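Local coordinates for protein 6-pyruvoyl tetrahydrobiopterin synthase (Plasmodium vivax, PDB 2A0S) that belongs to the 6-pyruvoyl tetrahydropterin synthase family and, as a six-chain assembly, holds biopterin in pockets shared between neighbouring subunits, at residues A[67-72]-A[155-160]; A[54-59]-A[160-165]; A[133-138]-A[172-177]. All blocks are in the same frame, centred on the assembly; numbering follows the deposited sequence.

Contact 1 of 3, residues A[67-72]-A[155-160]. With BIO (biopterin), chain D.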
loop_
_atom_site.group_PDB
_atom_site.type_symbol
_atom_site.label_atom_id
_atom_site.label_comp_id
_atom_site.label_asym_id
_atom_site.label_seq_id
_atom_site.Cartn_x
_atom_site.Cartn_y
_atom_site.Cartn_z
ATOM N N TYR A 67 7.881 7.048 -26.349
ATOM C CA TYR A 67 8.571 6.694 -25.114
ATOM C C TYR A 67 9.794 7.572 -24.884
ATOM O O TYR A 67 10.426 8.031 -25.838
ATOM C CB TYR A 67 9.040 5.234 -25.145
ATOM C CG TYR A 67 7.970 4.176 -25.321
ATOM C CD1 TYR A 67 6.642 4.413 -24.963
ATOM C CD2 TYR A 67 8.303 2.914 -25.815
ATOM C CE1 TYR A 67 5.670 3.428 -25.120
ATOM C CE2 TYR A 67 7.342 1.923 -25.970
ATOM C CZ TYR A 67 6.030 2.186 -25.620
ATOM O OH TYR A 67 5.081 1.205 -25.771
ATOM N N VAL A 68 10.123 7.800 -23.616
ATOM C CA VAL A 68 11.459 8.263 -23.252
ATOM C C VAL A 68 12.369 7.047 -23.433
ATOM O O VAL A 68 13.398 7.115 -24.108
ATOM C CB VAL A 68 11.527 8.775 -21.791
ATOM C CG1 VAL A 68 12.958 9.160 -21.415
ATOM C CG2 VAL A 68 10.591 9.959 -21.588
ATOM N N ILE A 69 11.946 5.938 -22.828
ATOM C CA ILE A 69 12.578 4.625 -22.959
ATOM C C ILE A 69 11.536 3.567 -22.566
ATOM O O ILE A 69 10.739 3.789 -21.653
ATOM C CB ILE A 69 13.888 4.515 -22.107
ATOM C CG1 ILE A 69 14.592 3.169 -22.341
ATOM C CG2 ILE A 69 13.613 4.775 -20.620
ATOM C CD1 ILE A 69 16.045 3.128 -21.879
ATOM N N ASP A 70 11.533 2.437 -23.271
ATOM C CA ASP A 70 10.554 1.369 -23.046
ATOM C C ASP A 70 10.650 0.795 -21.628
ATOM O O ASP A 70 11.733 0.406 -21.183
ATOM C CB ASP A 70 10.739 0.256 -24.086
ATOM C CG ASP A 70 9.490 -0.596 -24.276
ATOM O OD1 ASP A 70 8.886 -1.036 -23.273
ATOM O OD2 ASP A 70 9.120 -0.840 -25.444
ATOM N N PHE A 71 9.512 0.754 -20.932
ATOM C CA PHE A 71 9.434 0.220 -19.565
ATOM C C PHE A 71 9.905 -1.230 -19.467
ATOM O O PHE A 71 10.539 -1.613 -18.482
ATOM C CB PHE A 71 8.006 0.325 -19.005
ATOM C CG PHE A 71 7.671 1.670 -18.410
ATOM C CD1 PHE A 71 6.529 2.354 -18.816
ATOM C CD2 PHE A 71 8.482 2.247 -17.435
ATOM C CE1 PHE A 71 6.206 3.598 -18.274
ATOM C CE2 PHE A 71 8.167 3.490 -16.886
ATOM C CZ PHE A 71 7.025 4.165 -17.306
ATOM N N SER A 72 9.590 -2.023 -20.491
ATOM C CA SER A 72 9.945 -3.444 -20.537
ATOM C C SER A 72 11.455 -3.676 -20.464
ATOM O O SER A 72 11.907 -4.633 -19.832
ATOM C CB SER A 72 9.372 -4.101 -21.794
ATOM O OG SER A 72 9.940 -3.544 -22.966
ATOM N N LYS A 155 21.939 7.391 -23.940
ATOM C CA LYS A 155 22.162 8.674 -24.609
ATOM C C LYS A 155 21.419 8.798 -25.941
ATOM O O LYS A 155 21.060 9.905 -26.348
ATOM C CB LYS A 155 23.657 8.938 -24.805
ATOM C CG LYS A 155 24.364 9.455 -23.560
ATOM C CD LYS A 155 25.674 10.136 -23.918
ATOM C CE LYS A 155 26.289 10.827 -22.711
ATOM N NZ LYS A 155 27.512 11.598 -23.074
ATOM N N THR A 156 21.194 7.668 -26.613
ATOM C CA THR A 156 20.405 7.645 -27.851
ATOM C C THR A 156 18.922 7.892 -27.570
ATOM O O THR A 156 18.188 8.364 -28.440
ATOM C CB THR A 156 20.567 6.317 -28.633
ATOM O OG1 THR A 156 20.338 5.206 -27.759
ATOM C CG2 THR A 156 21.960 6.209 -29.243
ATOM N N ARG A 157 18.499 7.569 -26.349
ATOM C CA ARG A 157 17.128 7.808 -25.897
ATOM C C ARG A 157 16.999 9.160 -25.187
ATOM O O ARG A 157 15.947 9.477 -24.625
ATOM C CB ARG A 157 16.657 6.672 -24.977
ATOM C CG ARG A 157 16.665 5.272 -25.604
ATOM C CD ARG A 157 15.711 5.145 -26.793
ATOM N NE ARG A 157 14.330 5.479 -26.445
ATOM C CZ ARG A 157 13.296 5.391 -27.278
ATOM N NH1 ARG A 157 13.470 4.971 -28.526
ATOM N NH2 ARG A 157 12.082 5.722 -26.860
ATOM N N SER A 158 18.083 9.940 -25.225
ATOM C CA SER A 158 18.176 11.288 -24.633
ATOM C C SER A 158 18.081 11.324 -23.100
ATOM O O SER A 158 17.777 12.367 -22.515
ATOM C CB SER A 158 17.170 12.259 -25.274
ATOM O OG SER A 158 15.861 12.060 -24.769
ATOM N N VAL A 159 18.355 10.190 -22.460
ATOM C CA VAL A 159 18.361 10.105 -20.999
ATOM C C VAL A 159 19.612 10.791 -20.451
ATOM O O VAL A 159 20.731 10.474 -20.861
ATOM C CB VAL A 159 18.284 8.636 -20.504
ATOM C CG1 VAL A 159 18.290 8.573 -18.978
ATOM C CG2 VAL A 159 17.043 7.946 -21.059
ATOM N N ASN A 160 19.410 11.738 -19.538
ATOM C CA ASN A 160 20.511 12.502 -18.948
ATOM C C ASN A 160 20.590 12.396 -17.420
ATOM O O ASN A 160 21.427 13.046 -16.785
ATOM C CB ASN A 160 20.440 13.973 -19.387
ATOM C CG ASN A 160 19.166 14.673 -18.925
ATOM O OD1 ASN A 160 18.236 14.043 -18.419
ATOM N ND2 ASN A 160 19.122 15.987 -19.106
HETATM N N1 BIO D . 7.060 2.323 -22.028
HETATM N N2 BIO D . 7.990 4.375 -21.497
HETATM C C2 BIO D . 6.915 3.622 -21.712
HETATM N N3 BIO D . 5.629 4.183 -21.605
HETATM C C4 BIO D . 4.505 3.375 -21.832
HETATM O O4 BIO D . 3.375 3.856 -21.744
HETATM C C4A BIO D . 4.694 2.032 -22.158
HETATM C C8A BIO D . 5.996 1.529 -22.248
HETATM N N8 BIO D . 6.189 0.237 -22.562
HETATM C C7 BIO D . 5.159 -0.563 -22.789
HETATM C C6 BIO D . 3.851 -0.081 -22.697
HETATM N N5 BIO D . 3.647 1.214 -22.388
HETATM C C9 BIO D . 2.657 -1.023 -22.967
HETATM O O9 BIO D . 1.494 -0.254 -23.306
HETATM C C10 BIO D . 2.328 -1.937 -21.770
HETATM O O10 BIO D . 2.450 -1.224 -20.535
HETATM C C11 BIO D . 3.200 -3.198 -21.762
#
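R157 curls over the loop ahead of helix 71-85 and fastens it to the turn that follows helix 151-156. Its chain is bent at both chi2 (-63°) and chi3 (-57°), a fold that brings NE back to V68 O at 3.0 Å. The oxygen lies near the guanidinium plane, whereas the nitrogen stands above the carbonyl plane, so no lone pair is aimed at it. NH2 adds a weak second bond to V68 O and lies 3.0 Å from Y67 O; NH1 turns elsewhere, to a salt bridge with D65. Beside this tight polar grip the apolar packing is looser, with CG1 of V68 4.3 Å from CG2 of V159 and CD1 of I69 near CG of R157. By contrast, the far ends of both segments diverge, with K155, T156 and S72 towards solvent. S158, with its positive phi, ends helix 151-156 in a Schellman motif and so turns the chain towards V159. On the other side of the loop lies biopterin, between the faces of the Y67 and F71 rings. I69 O accepts from biopterin N2 at 2.8 Å, and F71 N donates to biopterin N1 at 3.1 Å. The arginine therefore grips one carbonyl of a loop whose next carbonyl reads the pterin, which makes R157 a probable second-shell support of the pocket.

Contact 2 of 3, residues A[54-59]-A[160-165]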
loop_
_atom_site.group_PDB
_atom_site.type_symbol
_atom_site.label_atom_id
_atom_site.label_comp_id
_atom_site.label_asym_id
_atom_site.label_seq_id
_atom_site.Cartn_x
_atom_site.Cartn_y
_atom_site.Cartn_z
ATOM N N VAL A 54 14.287 -2.399 -5.090
ATOM C CA VAL A 54 14.912 -1.388 -5.943
ATOM C C VAL A 54 13.888 -0.728 -6.863
ATOM O O VAL A 54 13.125 -1.413 -7.545
ATOM C CB VAL A 54 16.060 -1.988 -6.805
ATOM C CG1 VAL A 54 16.753 -0.903 -7.629
ATOM C CG2 VAL A 54 17.072 -2.704 -5.932
ATOM N N SER A 55 13.871 0.604 -6.867
ATOM C CA SER A 55 13.113 1.361 -7.859
ATOM C C SER A 55 14.048 2.249 -8.674
ATOM O O SER A 55 15.028 2.783 -8.148
ATOM C CB SER A 55 12.005 2.190 -7.205
ATOM O OG SER A 55 12.535 3.157 -6.322
ATOM N N LEU A 56 13.741 2.393 -9.960
ATOM C CA LEU A 56 14.573 3.167 -10.873
ATOM C C LEU A 56 13.828 4.382 -11.426
ATOM O O LEU A 56 12.684 4.272 -11.874
ATOM C CB LEU A 56 15.084 2.268 -12.008
ATOM C CG LEU A 56 15.968 2.831 -13.127
ATOM C CD1 LEU A 56 17.293 3.382 -12.608
ATOM C CD2 LEU A 56 16.212 1.768 -14.188
ATOM N N ARG A 57 14.487 5.539 -11.369
ATOM C CA ARG A 57 13.964 6.787 -11.926
ATOM C C ARG A 57 14.895 7.346 -12.999
ATOM O O ARG A 57 16.113 7.393 -12.812
ATOM C CB ARG A 57 13.758 7.837 -10.833
ATOM C CG ARG A 57 12.377 7.841 -10.209
ATOM C CD ARG A 57 12.259 8.942 -9.161
ATOM N NE ARG A 57 10.980 8.904 -8.450
ATOM C CZ ARG A 57 10.732 8.161 -7.373
ATOM N NH1 ARG A 57 9.534 8.206 -6.805
ATOM N NH2 ARG A 57 11.668 7.372 -6.861
ATOM N N LEU A 58 14.303 7.774 -14.113
ATOM C CA LEU A 58 15.035 8.311 -15.261
ATOM C C LEU A 58 14.411 9.610 -15.753
ATOM O O LEU A 58 13.191 9.765 -15.722
ATOM C CB LEU A 58 14.988 7.327 -16.435
ATOM C CG LEU A 58 15.761 6.007 -16.441
ATOM C CD1 LEU A 58 14.940 4.909 -15.777
ATOM C CD2 LEU A 58 16.080 5.628 -17.881
ATOM N N ARG A 59 15.250 10.519 -16.245
ATOM C CA ARG A 59 14.781 11.743 -16.892
ATOM C C ARG A 59 15.331 11.851 -18.310
ATOM O O ARG A 59 16.509 11.580 -18.553
ATOM C CB ARG A 59 15.171 12.979 -16.080
ATOM C CG ARG A 59 14.453 13.109 -14.749
ATOM C CD ARG A 59 15.013 14.264 -13.940
ATOM N NE ARG A 59 14.573 14.220 -12.548
ATOM C CZ ARG A 59 15.155 14.883 -11.553
ATOM N NH1 ARG A 59 14.679 14.777 -10.320
ATOM N NH2 ARG A 59 16.215 15.649 -11.781
ATOM N N ASN A 160 19.410 11.738 -19.538
ATOM C CA ASN A 160 20.511 12.502 -18.948
ATOM C C ASN A 160 20.590 12.396 -17.420
ATOM O O ASN A 160 21.427 13.046 -16.785
ATOM C CB ASN A 160 20.440 13.973 -19.387
ATOM C CG ASN A 160 19.166 14.673 -18.925
ATOM O OD1 ASN A 160 18.236 14.043 -18.419
ATOM N ND2 ASN A 160 19.122 15.987 -19.106
ATOM N N TYR A 161 19.723 11.567 -16.844
ATOM C CA TYR A 161 19.625 11.417 -15.394
ATOM C C TYR A 161 19.172 10.007 -15.027
ATOM O O TYR A 161 18.151 9.525 -15.522
ATOM C CB TYR A 161 18.659 12.465 -14.827
ATOM C CG TYR A 161 18.499 12.453 -13.321
ATOM C CD1 TYR A 161 19.389 13.143 -12.499
ATOM C CD2 TYR A 161 17.440 11.771 -12.720
ATOM C CE1 TYR A 161 19.237 13.142 -11.114
ATOM C CE2 TYR A 161 17.279 11.764 -11.340
ATOM C CZ TYR A 161 18.181 12.450 -10.543
ATOM O OH TYR A 161 18.025 12.446 -9.177
ATOM N N MET A 162 19.948 9.354 -14.166
ATOM C CA MET A 162 19.615 8.028 -13.645
ATOM C C MET A 162 19.601 8.071 -12.122
ATOM O O MET A 162 20.485 8.667 -11.506
ATOM C CB MET A 162 20.629 6.987 -14.124
ATOM C CG MET A 162 20.529 6.628 -15.601
ATOM S SD MET A 162 19.249 5.407 -15.965
ATOM C CE MET A 162 19.991 3.910 -15.315
ATOM N N GLU A 163 18.596 7.438 -11.524
ATOM C CA GLU A 163 18.411 7.468 -10.077
ATOM C C GLU A 163 17.854 6.142 -9.567
ATOM O O GLU A 163 16.823 5.671 -10.050
ATOM C CB GLU A 163 17.472 8.619 -9.696
ATOM C CG GLU A 163 17.219 8.769 -8.203
ATOM C CD GLU A 163 16.065 9.707 -7.888
ATOM O OE1 GLU A 163 16.194 10.926 -8.130
ATOM O OE2 GLU A 163 15.032 9.224 -7.379
ATOM N N VAL A 164 18.539 5.538 -8.597
ATOM C CA VAL A 164 18.034 4.318 -7.960
ATOM C C VAL A 164 17.693 4.546 -6.488
ATOM O O VAL A 164 18.421 5.236 -5.769
ATOM C CB VAL A 164 18.984 3.084 -8.119
ATOM C CG1 VAL A 164 19.409 2.899 -9.570
ATOM C CG2 VAL A 164 20.198 3.188 -7.210
ATOM N N THR A 165 16.571 3.975 -6.065
ATOM C CA THR A 165 16.177 3.962 -4.665
ATOM C C THR A 165 16.187 2.521 -4.174
ATOM O O THR A 165 15.511 1.657 -4.737
ATOM C CB THR A 165 14.774 4.582 -4.456
ATOM O OG1 THR A 165 14.777 5.945 -4.898
ATOM C CG2 THR A 165 14.361 4.533 -2.986
HETATM O O HOH W 1 14.482 6.289 -7.563
HETATM O O HOH W 2 13.678 12.325 -8.667
#
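R59 lays its guanidinium flat on the ring of Y161, the planes only 7° apart and the centres 4.0 Å from each other, a cation-pi stack over the ring face. Both side chains run the same way from neighbouring antiparallel strands: the arginine is extended from CG to NE, and CG of Y161 is anti to its backbone N (chi1 -178°), which lays the ring face against the guanidinium, CZ of R59 lying over the ring. The charge has a second partner in E22, which forms a salt bridge with NE. At the ring edge, OH of Y161 donates to the anti lone pair of E163 OE1, 2.6 Å away. R57 and E163 also lie side by side, their planes 40° apart, but CD of R57 is nearer to OE2 of E163 than NH2 is; that salt bridge is long, 3.9 Å from NH2 to OE2. A water closes the difference, accepting from NH2 of R57, donating to OE2 of E163 and bonding to OG1 of T165, which also bonds to T175. Thus one face of the sheet carries a row of stacked and bridged polar groups.

The other face is apolar. SD of M162 comes alongside CG of L58 at 3.6 Å, and CD1 of L56 crosses to CG1 of V164 at 3.7 Å, against helices 71-85 and 134-149. Between the faces, S55 with T165, R57 with E163 and R59 with Y161 are hydrogen-bonded pairs; the bond from R57 N to E163 O is 2.7 Å. Strands 48-61 and 161-167 are adjacent in the antiparallel sheet, which with helices packed on one face forms the T-fold (tunnelling fold) of the 6-pyruvoyl tetrahydropterin synthase family.

Contact 3 of 3, residues A[133-138]-A[172-177]. With BIO (biopterin), chain B.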
loop_
_atom_site.group_PDB
_atom_site.type_symbol
_atom_site.label_atom_id
_atom_site.label_comp_id
_atom_site.label_asym_id
_atom_site.label_seq_id
_atom_site.Cartn_x
_atom_site.Cartn_y
_atom_site.Cartn_z
ATOM N N SER A 133 25.665 -1.250 3.708
ATOM C CA SER A 133 24.629 -0.270 4.010
ATOM C C SER A 133 23.745 -0.041 2.789
ATOM O O SER A 133 24.154 -0.313 1.658
ATOM C CB SER A 133 25.252 1.050 4.475
ATOM O OG SER A 133 26.021 1.646 3.445
ATOM N N THR A 134 22.535 0.460 3.027
ATOM C CA THR A 134 21.585 0.746 1.956
ATOM C C THR A 134 22.162 1.776 0.974
ATOM O O THR A 134 21.963 1.669 -0.240
ATOM C CB THR A 134 20.229 1.234 2.522
ATOM O OG1 THR A 134 19.884 0.462 3.681
ATOM C CG2 THR A 134 19.131 1.076 1.492
ATOM N N GLU A 135 22.894 2.752 1.514
ATOM C CA GLU A 135 23.564 3.781 0.717
ATOM C C GLU A 135 24.578 3.195 -0.268
ATOM O O GLU A 135 24.553 3.523 -1.455
ATOM C CB GLU A 135 24.258 4.803 1.626
ATOM C CG GLU A 135 23.319 5.713 2.415
ATOM C CD GLU A 135 23.008 5.201 3.817
ATOM O OE1 GLU A 135 22.844 3.975 4.000
ATOM O OE2 GLU A 135 22.914 6.038 4.740
ATOM N N GLU A 136 25.458 2.327 0.231
ATOM C CA GLU A 136 26.530 1.745 -0.585
ATOM C C GLU A 136 26.045 0.672 -1.559
ATOM O O GLU A 136 26.559 0.571 -2.675
ATOM C CB GLU A 136 27.660 1.207 0.296
ATOM C CG GLU A 136 28.554 2.299 0.870
ATOM C CD GLU A 136 29.759 1.753 1.613
ATOM O OE1 GLU A 136 30.500 0.922 1.041
ATOM O OE2 GLU A 136 29.971 2.168 2.770
ATOM N N ILE A 137 25.063 -0.125 -1.133
ATOM C CA ILE A 137 24.410 -1.091 -2.023
ATOM C C ILE A 137 23.696 -0.348 -3.158
ATOM O O ILE A 137 23.710 -0.795 -4.306
ATOM C CB ILE A 137 23.426 -2.022 -1.255
ATOM C CG1 ILE A 137 24.185 -2.884 -0.238
ATOM C CG2 ILE A 137 22.656 -2.923 -2.220
ATOM C CD1 ILE A 137 23.301 -3.553 0.808
ATOM N N GLY A 138 23.097 0.796 -2.827
ATOM C CA GLY A 138 22.466 1.675 -3.812
ATOM C C GLY A 138 23.416 2.148 -4.900
ATOM O O GLY A 138 23.090 2.070 -6.087
ATOM N N GLN A 172 12.770 2.246 5.612
ATOM C CA GLN A 172 14.107 2.822 5.434
ATOM C C GLN A 172 14.580 2.758 3.982
ATOM O O GLN A 172 14.783 1.671 3.435
ATOM C CB GLN A 172 15.116 2.114 6.342
ATOM C CG GLN A 172 14.844 2.272 7.832
ATOM C CD GLN A 172 15.706 1.362 8.694
ATOM O OE1 GLN A 172 16.745 0.865 8.255
ATOM N NE2 GLN A 172 15.277 1.144 9.930
ATOM N N LYS A 173 14.764 3.928 3.371
ATOM C CA LYS A 173 15.158 4.025 1.964
ATOM C C LYS A 173 16.389 4.907 1.755
ATOM O O LYS A 173 16.578 5.902 2.459
ATOM C CB LYS A 173 14.001 4.565 1.116
ATOM C CG LYS A 173 12.788 3.652 1.030
ATOM C CD LYS A 173 11.728 4.226 0.101
ATOM C CE LYS A 173 10.547 3.277 -0.061
ATOM N NZ LYS A 173 9.806 3.059 1.215
ATOM N N ALA A 174 17.217 4.530 0.783
ATOM C CA ALA A 174 18.346 5.354 0.351
ATOM C C ALA A 174 18.302 5.561 -1.160
ATOM O O ALA A 174 18.047 4.624 -1.918
ATOM C CB ALA A 174 19.665 4.733 0.772
ATOM N N THR A 175 18.557 6.794 -1.586
ATOM C CA THR A 175 18.455 7.171 -2.990
ATOM C C THR A 175 19.739 7.840 -3.483
ATOM O O THR A 175 20.223 8.801 -2.882
ATOM C CB THR A 175 17.232 8.093 -3.226
ATOM O OG1 THR A 175 16.042 7.426 -2.787
ATOM C CG2 THR A 175 17.081 8.445 -4.696
ATOM N N VAL A 176 20.291 7.307 -4.571
ATOM C CA VAL A 176 21.479 7.875 -5.212
ATOM C C VAL A 176 21.214 8.122 -6.698
ATOM O O VAL A 176 20.338 7.489 -7.291
ATOM C CB VAL A 176 22.747 6.986 -5.023
ATOM C CG1 VAL A 176 23.136 6.903 -3.550
ATOM C CG2 VAL A 176 22.545 5.593 -5.607
ATOM N N HIS A 177 21.966 9.048 -7.290
ATOM C CA HIS A 177 21.767 9.418 -8.689
ATOM C C HIS A 177 23.069 9.703 -9.436
ATOM O O HIS A 177 24.125 9.880 -8.826
ATOM C CB HIS A 177 20.827 10.627 -8.795
ATOM C CG HIS A 177 21.419 11.903 -8.279
ATOM N ND1 HIS A 177 21.232 12.341 -6.986
ATOM C CD2 HIS A 177 22.190 12.837 -8.885
ATOM C CE1 HIS A 177 21.864 13.489 -6.817
ATOM N NE2 HIS A 177 22.454 13.811 -7.955
HETATM N N1 BIO B . 21.269 3.607 8.667
HETATM N N2 BIO B . 21.618 5.256 7.082
HETATM C C2 BIO B . 21.493 3.969 7.391
HETATM N N3 BIO B . 21.593 2.989 6.387
HETATM C C4 BIO B . 21.457 1.635 6.729
HETATM O O4 BIO B . 21.544 0.770 5.858
HETATM C C4A BIO B . 21.223 1.297 8.062
HETATM C C8A BIO B . 21.133 2.314 9.018
HETATM N N8 BIO B . 20.910 1.999 10.305
HETATM C C7 BIO B . 20.778 0.736 10.677
HETATM C C6 BIO B . 20.859 -0.294 9.736
HETATM N N5 BIO B . 21.087 0.011 8.444
HETATM C C9 BIO B . 20.707 -1.765 10.182
HETATM O O9 BIO B . 21.301 -2.636 9.208
HETATM C C10 BIO B . 19.239 -2.179 10.403
HETATM O O10 BIO B . 18.393 -1.616 9.396
HETATM C C11 BIO B . 18.747 -1.802 11.805
#
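A174 presses its methyl group against the first turn of helix 134-149, where the helix layer of this alpha/beta fold settles on strand 172-179. The axes of the two short segments approach to 7.6 Å, with directions 37° apart. CB of A174 meets CG2 of T134 at 3.8 Å and, a little farther off, the backbone N and CG of E135.

E135 shows how the packing side becomes the binding side. Its CB leaves the helix alongside the strand, and CG is the carbon that lies against CB of A174. At chi2 (94°) the chain bends, carrying CD away from the strand to biopterin. There OE1 accepts from N3 of the ligand at 2.9 Å and OE2 from N2 at 2.8 Å, so the two oxygens take adjacent donors in a paired grip that fixes the rotation of the carboxylate. OE2 also accepts from V68 N of a neighbouring subunit. T134 divides its side chain similarly: CG2 packs on the alanine, while OG1, together with its own backbone N, donates to O4 of the ligand, the latter bond nearly straight at 171°. S133 is the N-cap of the helix, its OG taking a weak bond from E136 N.

Further along, the backbone of G138 packs against V176. On the outer edge, K173 to T175 pair in an antiparallel ladder with a strand of the same neighbouring subunit, so the sheet runs on across the interface, and K173 forms a salt bridge with E26 of that subunit. At the helix side, the closest approach of V176 is CG2 to G138 O, 3.6 Å.

Contact 2 is the middle of the three, its centre about 12 Å from the centres of both others, which are themselves about 23 Å apart. It meets contact 1 where V159 CG1 packs on L58 CD2 at 3.8 Å, and the two share N160. Towards contact 3, strands 161-167 and 172-179 are neighbours in the sheet, joined by a probable hydrogen bond from V164 N to V176 O at 3.0 Å. Contacts 1 and 3 do not touch within the chain, yet they supply complementary halves of biopterin pockets at different subunit interfaces: Y67 and F71 flank one pterin, which I69 O and F71 N also bind, while T134 and E135 hold another.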